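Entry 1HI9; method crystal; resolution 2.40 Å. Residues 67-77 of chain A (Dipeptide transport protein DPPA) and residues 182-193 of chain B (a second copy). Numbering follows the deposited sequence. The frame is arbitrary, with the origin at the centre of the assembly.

Chain A 67-77: MVEKLHPEADL
Chain B, residues 182-193: VKCLSPAKRGRL

Contact between two copies of the dipeptide transport protein DppA, chain A 67-77 and chain B 182-193, burying 598 Å² in all. Chain A begins as loop: Val A68 (phi/psi -57/-31) and Glu A69 (-79/-8) curl so that Lys A70 N bonds to Met A67 O at 2.9 Å. Leu A71 is extended (-73/157), and a type I turn follows from His A72 to Ala A75, with Pro A73 at -55/-29, Glu A74 at -87/5 and Ala A75 N bonded to His A72 O at 3.0 Å. Asp A76 (-106/122) and Leu A77 (-103/133) are in a strand. Chain B runs as strand through Cys B184, stays extended at Leu B185 (-93/155) and Ser B186 (-64/152), then enters a helix at Pro B187.

The strands are antiparallel, and Leu A77 pairs with Cys B184 (CA to CA 5.6 Å). The pair is lopsided: Cys B184 N donates to Leu A77 O at 2.8 Å and 163°, whereas Leu A77 N reaches Cys B184 O in a weak bond of 3.5 Å and 146°. Leu A77 O also receives a CA-H...O contact from Lys B183 CA at 3.4 Å. Further along, the CA atoms of Pro A73 and Ser B186 are 5.0 Å apart, and those of Glu A69 and Pro B187 6.1 Å.

The side chains of Leu A77 (t, p) and Cys B184 (chi1 31°, off-rotamer) lie on the same sheet face. Ser B186 (chi1 p) joins the chain A turn to the chain B helix: its OG donates to Pro A73 O at 2.8 Å and, as N-cap, accepts from Lys B189 N at 3.2 Å. His A72 (chi1 -165°, chi2 -62°) braces the turn, ND1 accepting from Glu A74 N at 3.1 Å. Glu A74 (m, m, chi3 -57°) has CA-to-CB pointing away, but its carboxylate comes back to the helix. There Lys B189, pointing toward chain A with chi1 off at -130° and then t, t, p, places NZ 3.0 Å from Glu A74 OE1 in a hydrogen-bonded salt bridge. Arg B192 (m, t, m) adds a long salt bridge, NH1 to Glu A74 OE2 at 3.8 Å, with the oxygen at the guanidinium edge.

Pro B187 packs against the first loop: its CD lies 3.3 Å from Val A68 O and 4.2 Å from Val A68 CG2, and its CG 3.8 Å from Glu A69 CA. Val A68 (chi1 p) also sets CG2 4.4 Å from Cys B184 SG.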

# COMPACT_ATOMS: atom_id res chain seq x y z
N MET A 67 -2.10 -7.63 -30.08
CA MET A 67 -1.73 -8.96 -29.59
C MET A 67 -1.17 -9.82 -30.71
O MET A 67 -1.89 -10.24 -31.62
CB MET A 67 -2.94 -9.63 -28.94
CG MET A 67 -3.59 -8.74 -27.90
SD MET A 67 -4.74 -9.57 -26.85
CE MET A 67 -6.21 -9.63 -27.85
N VAL A 68 0.13 -10.09 -30.63
CA VAL A 68 0.81 -10.87 -31.66
C VAL A 68 0.20 -12.25 -31.89
O VAL A 68 0.22 -12.76 -33.01
CB VAL A 68 2.32 -10.99 -31.33
CG1 VAL A 68 2.52 -11.86 -30.10
CG2 VAL A 68 3.06 -11.56 -32.53
N GLU A 69 -0.37 -12.85 -30.85
CA GLU A 69 -0.97 -14.16 -30.98
C GLU A 69 -2.37 -14.15 -31.61
O GLU A 69 -2.93 -15.21 -31.91
CB GLU A 69 -1.03 -14.87 -29.61
CG GLU A 69 -1.76 -14.11 -28.51
CD GLU A 69 -0.87 -13.16 -27.73
OE1 GLU A 69 -0.41 -13.53 -26.62
OE2 GLU A 69 -0.61 -12.04 -28.23
N LYS A 70 -2.94 -12.97 -31.81
CA LYS A 70 -4.27 -12.88 -32.41
C LYS A 70 -4.32 -12.05 -33.69
O LYS A 70 -5.35 -11.99 -34.35
CB LYS A 70 -5.28 -12.33 -31.41
CG LYS A 70 -5.83 -13.39 -30.46
CD LYS A 70 -6.66 -12.75 -29.36
CE LYS A 70 -7.44 -13.78 -28.56
NZ LYS A 70 -8.54 -14.40 -29.36
N LEU A 71 -3.21 -11.41 -34.03
CA LEU A 71 -3.17 -10.59 -35.24
C LEU A 71 -3.16 -11.52 -36.45
O LEU A 71 -2.78 -12.68 -36.34
CB LEU A 71 -1.92 -9.71 -35.25
CG LEU A 71 -1.89 -8.60 -36.29
CD1 LEU A 71 -2.88 -7.51 -35.88
CD2 LEU A 71 -0.49 -8.03 -36.42
N HIS A 72 -3.59 -11.00 -37.60
CA HIS A 72 -3.63 -11.79 -38.83
C HIS A 72 -2.24 -12.38 -39.02
O HIS A 72 -1.25 -11.66 -39.11
CB HIS A 72 -4.00 -10.90 -40.02
CG HIS A 72 -4.40 -11.65 -41.25
ND1 HIS A 72 -3.54 -12.51 -41.91
CD2 HIS A 72 -5.56 -11.68 -41.94
CE1 HIS A 72 -4.16 -13.02 -42.96
NE2 HIS A 72 -5.39 -12.54 -43.00
N PRO A 73 -2.16 -13.72 -39.09
CA PRO A 73 -0.91 -14.47 -39.26
C PRO A 73 -0.06 -14.09 -40.47
O PRO A 73 1.16 -14.22 -40.42
CB PRO A 73 -1.39 -15.92 -39.31
CG PRO A 73 -2.74 -15.80 -39.94
CD PRO A 73 -3.33 -14.62 -39.22
N GLU A 74 -0.69 -13.61 -41.53
CA GLU A 74 0.05 -13.22 -42.72
C GLU A 74 0.56 -11.79 -42.69
O GLU A 74 1.12 -11.28 -43.67
CB GLU A 74 -0.80 -13.44 -43.98
CG GLU A 74 -0.84 -14.90 -44.41
CD GLU A 74 0.56 -15.51 -44.46
OE1 GLU A 74 1.42 -14.97 -45.20
OE2 GLU A 74 0.80 -16.52 -43.76
N ALA A 75 0.37 -11.12 -41.56
CA ALA A 75 0.82 -9.74 -41.44
C ALA A 75 2.09 -9.70 -40.61
O ALA A 75 2.35 -10.60 -39.81
CB ALA A 75 -0.26 -8.88 -40.80
N ASP A 76 2.89 -8.66 -40.81
CA ASP A 76 4.13 -8.48 -40.06
C ASP A 76 3.91 -7.37 -39.05
O ASP A 76 3.59 -6.24 -39.41
CB ASP A 76 5.28 -8.10 -41.01
CG ASP A 76 5.54 -9.17 -42.07
OD1 ASP A 76 5.87 -10.32 -41.68
OD2 ASP A 76 5.43 -8.85 -43.28
N LEU A 77 4.10 -7.70 -37.77
CA LEU A 77 3.88 -6.75 -36.68
C LEU A 77 5.13 -6.14 -36.08
O LEU A 77 6.10 -6.83 -35.78
CB LEU A 77 3.08 -7.41 -35.55
CG LEU A 77 2.91 -6.62 -34.26
CD1 LEU A 77 1.99 -5.43 -34.49
CD2 LEU A 77 2.34 -7.52 -33.18
N VAL B 182 10.68 -4.62 -31.86
CA VAL B 182 11.05 -5.56 -32.90
C VAL B 182 9.96 -5.72 -33.94
O VAL B 182 8.81 -5.34 -33.73
CB VAL B 182 11.35 -6.97 -32.32
CG1 VAL B 182 12.57 -6.92 -31.40
CG2 VAL B 182 10.13 -7.47 -31.54
N LYS B 183 10.35 -6.27 -35.08
CA LYS B 183 9.42 -6.57 -36.16
C LYS B 183 9.41 -8.09 -36.10
O LYS B 183 10.44 -8.73 -36.32
CB LYS B 183 9.98 -6.09 -37.50
CG LYS B 183 9.17 -6.54 -38.72
CD LYS B 183 9.93 -6.23 -40.01
CE LYS B 183 9.31 -6.91 -41.21
NZ LYS B 183 10.19 -6.83 -42.41
N CYS B 184 8.27 -8.66 -35.76
CA CYS B 184 8.19 -10.10 -35.63
C CYS B 184 7.28 -10.83 -36.58
O CYS B 184 6.46 -10.23 -37.27
CB CYS B 184 7.82 -10.46 -34.18
SG CYS B 184 6.76 -9.25 -33.35
N LEU B 185 7.46 -12.14 -36.61
CA LEU B 185 6.67 -13.03 -37.45
C LEU B 185 5.50 -13.53 -36.60
O LEU B 185 5.59 -13.55 -35.37
CB LEU B 185 7.52 -14.22 -37.88
CG LEU B 185 8.85 -13.91 -38.59
CD1 LEU B 185 9.68 -15.18 -38.70
CD2 LEU B 185 8.59 -13.33 -39.97
N SER B 186 4.41 -13.92 -37.24
CA SER B 186 3.26 -14.43 -36.50
C SER B 186 3.69 -15.73 -35.80
O SER B 186 4.60 -16.43 -36.25
CB SER B 186 2.09 -14.71 -37.45
OG SER B 186 2.43 -15.70 -38.41
N PRO B 187 3.05 -16.05 -34.67
CA PRO B 187 3.39 -17.27 -33.93
C PRO B 187 3.47 -18.51 -34.83
O PRO B 187 4.36 -19.35 -34.67
CB PRO B 187 2.27 -17.37 -32.90
CG PRO B 187 1.98 -15.94 -32.61
CD PRO B 187 1.95 -15.34 -34.00
N ALA B 188 2.55 -18.63 -35.77
CA ALA B 188 2.54 -19.78 -36.68
C ALA B 188 3.69 -19.71 -37.67
O ALA B 188 4.27 -20.73 -38.01
CB ALA B 188 1.21 -19.84 -37.43
N LYS B 189 4.01 -18.50 -38.12
CA LYS B 189 5.08 -18.31 -39.09
C LYS B 189 6.44 -18.66 -38.48
O LYS B 189 7.27 -19.32 -39.12
CB LYS B 189 5.10 -16.85 -39.57
CG LYS B 189 5.14 -16.67 -41.07
CD LYS B 189 5.13 -15.19 -41.43
CE LYS B 189 5.11 -14.96 -42.93
NZ LYS B 189 3.88 -15.52 -43.56
N ARG B 190 6.66 -18.22 -37.26
CA ARG B 190 7.91 -18.48 -36.55
C ARG B 190 8.02 -19.99 -36.34
O ARG B 190 9.12 -20.55 -36.33
CB ARG B 190 7.88 -17.80 -35.20
CG ARG B 190 7.13 -18.64 -34.17
CD ARG B 190 6.39 -17.83 -33.13
NE ARG B 190 5.60 -18.69 -32.24
CZ ARG B 190 6.11 -19.65 -31.47
NH1 ARG B 190 7.42 -19.89 -31.48
NH2 ARG B 190 5.31 -20.36 -30.67
N GLY B 191 6.87 -20.64 -36.14
CA GLY B 191 6.83 -22.06 -35.91
C GLY B 191 7.41 -22.84 -37.07
O GLY B 191 8.19 -23.77 -36.88
N ARG B 192 7.02 -22.45 -38.29
CA ARG B 192 7.52 -23.11 -39.49
C ARG B 192 9.03 -22.88 -39.56
O ARG B 192 9.80 -23.81 -39.76
CB ARG B 192 6.80 -22.56 -40.73
CG ARG B 192 5.28 -22.77 -40.63
CD ARG B 192 4.43 -22.52 -41.90
NE ARG B 192 4.18 -21.12 -42.15
CZ ARG B 192 3.07 -20.38 -42.10
NH1 ARG B 192 3.27 -19.11 -42.40
NH2 ARG B 192 1.85 -20.80 -41.79
N LEU B 193 9.44 -21.63 -39.38
CA LEU B 193 10.85 -21.30 -39.42
C LEU B 193 11.63 -22.18 -38.46
O LEU B 193 12.63 -22.79 -38.84
CB LEU B 193 11.06 -19.83 -39.05
CG LEU B 193 12.52 -19.36 -39.02
CD1 LEU B 193 13.17 -19.61 -40.38
CD2 LEU B 193 12.59 -17.89 -38.66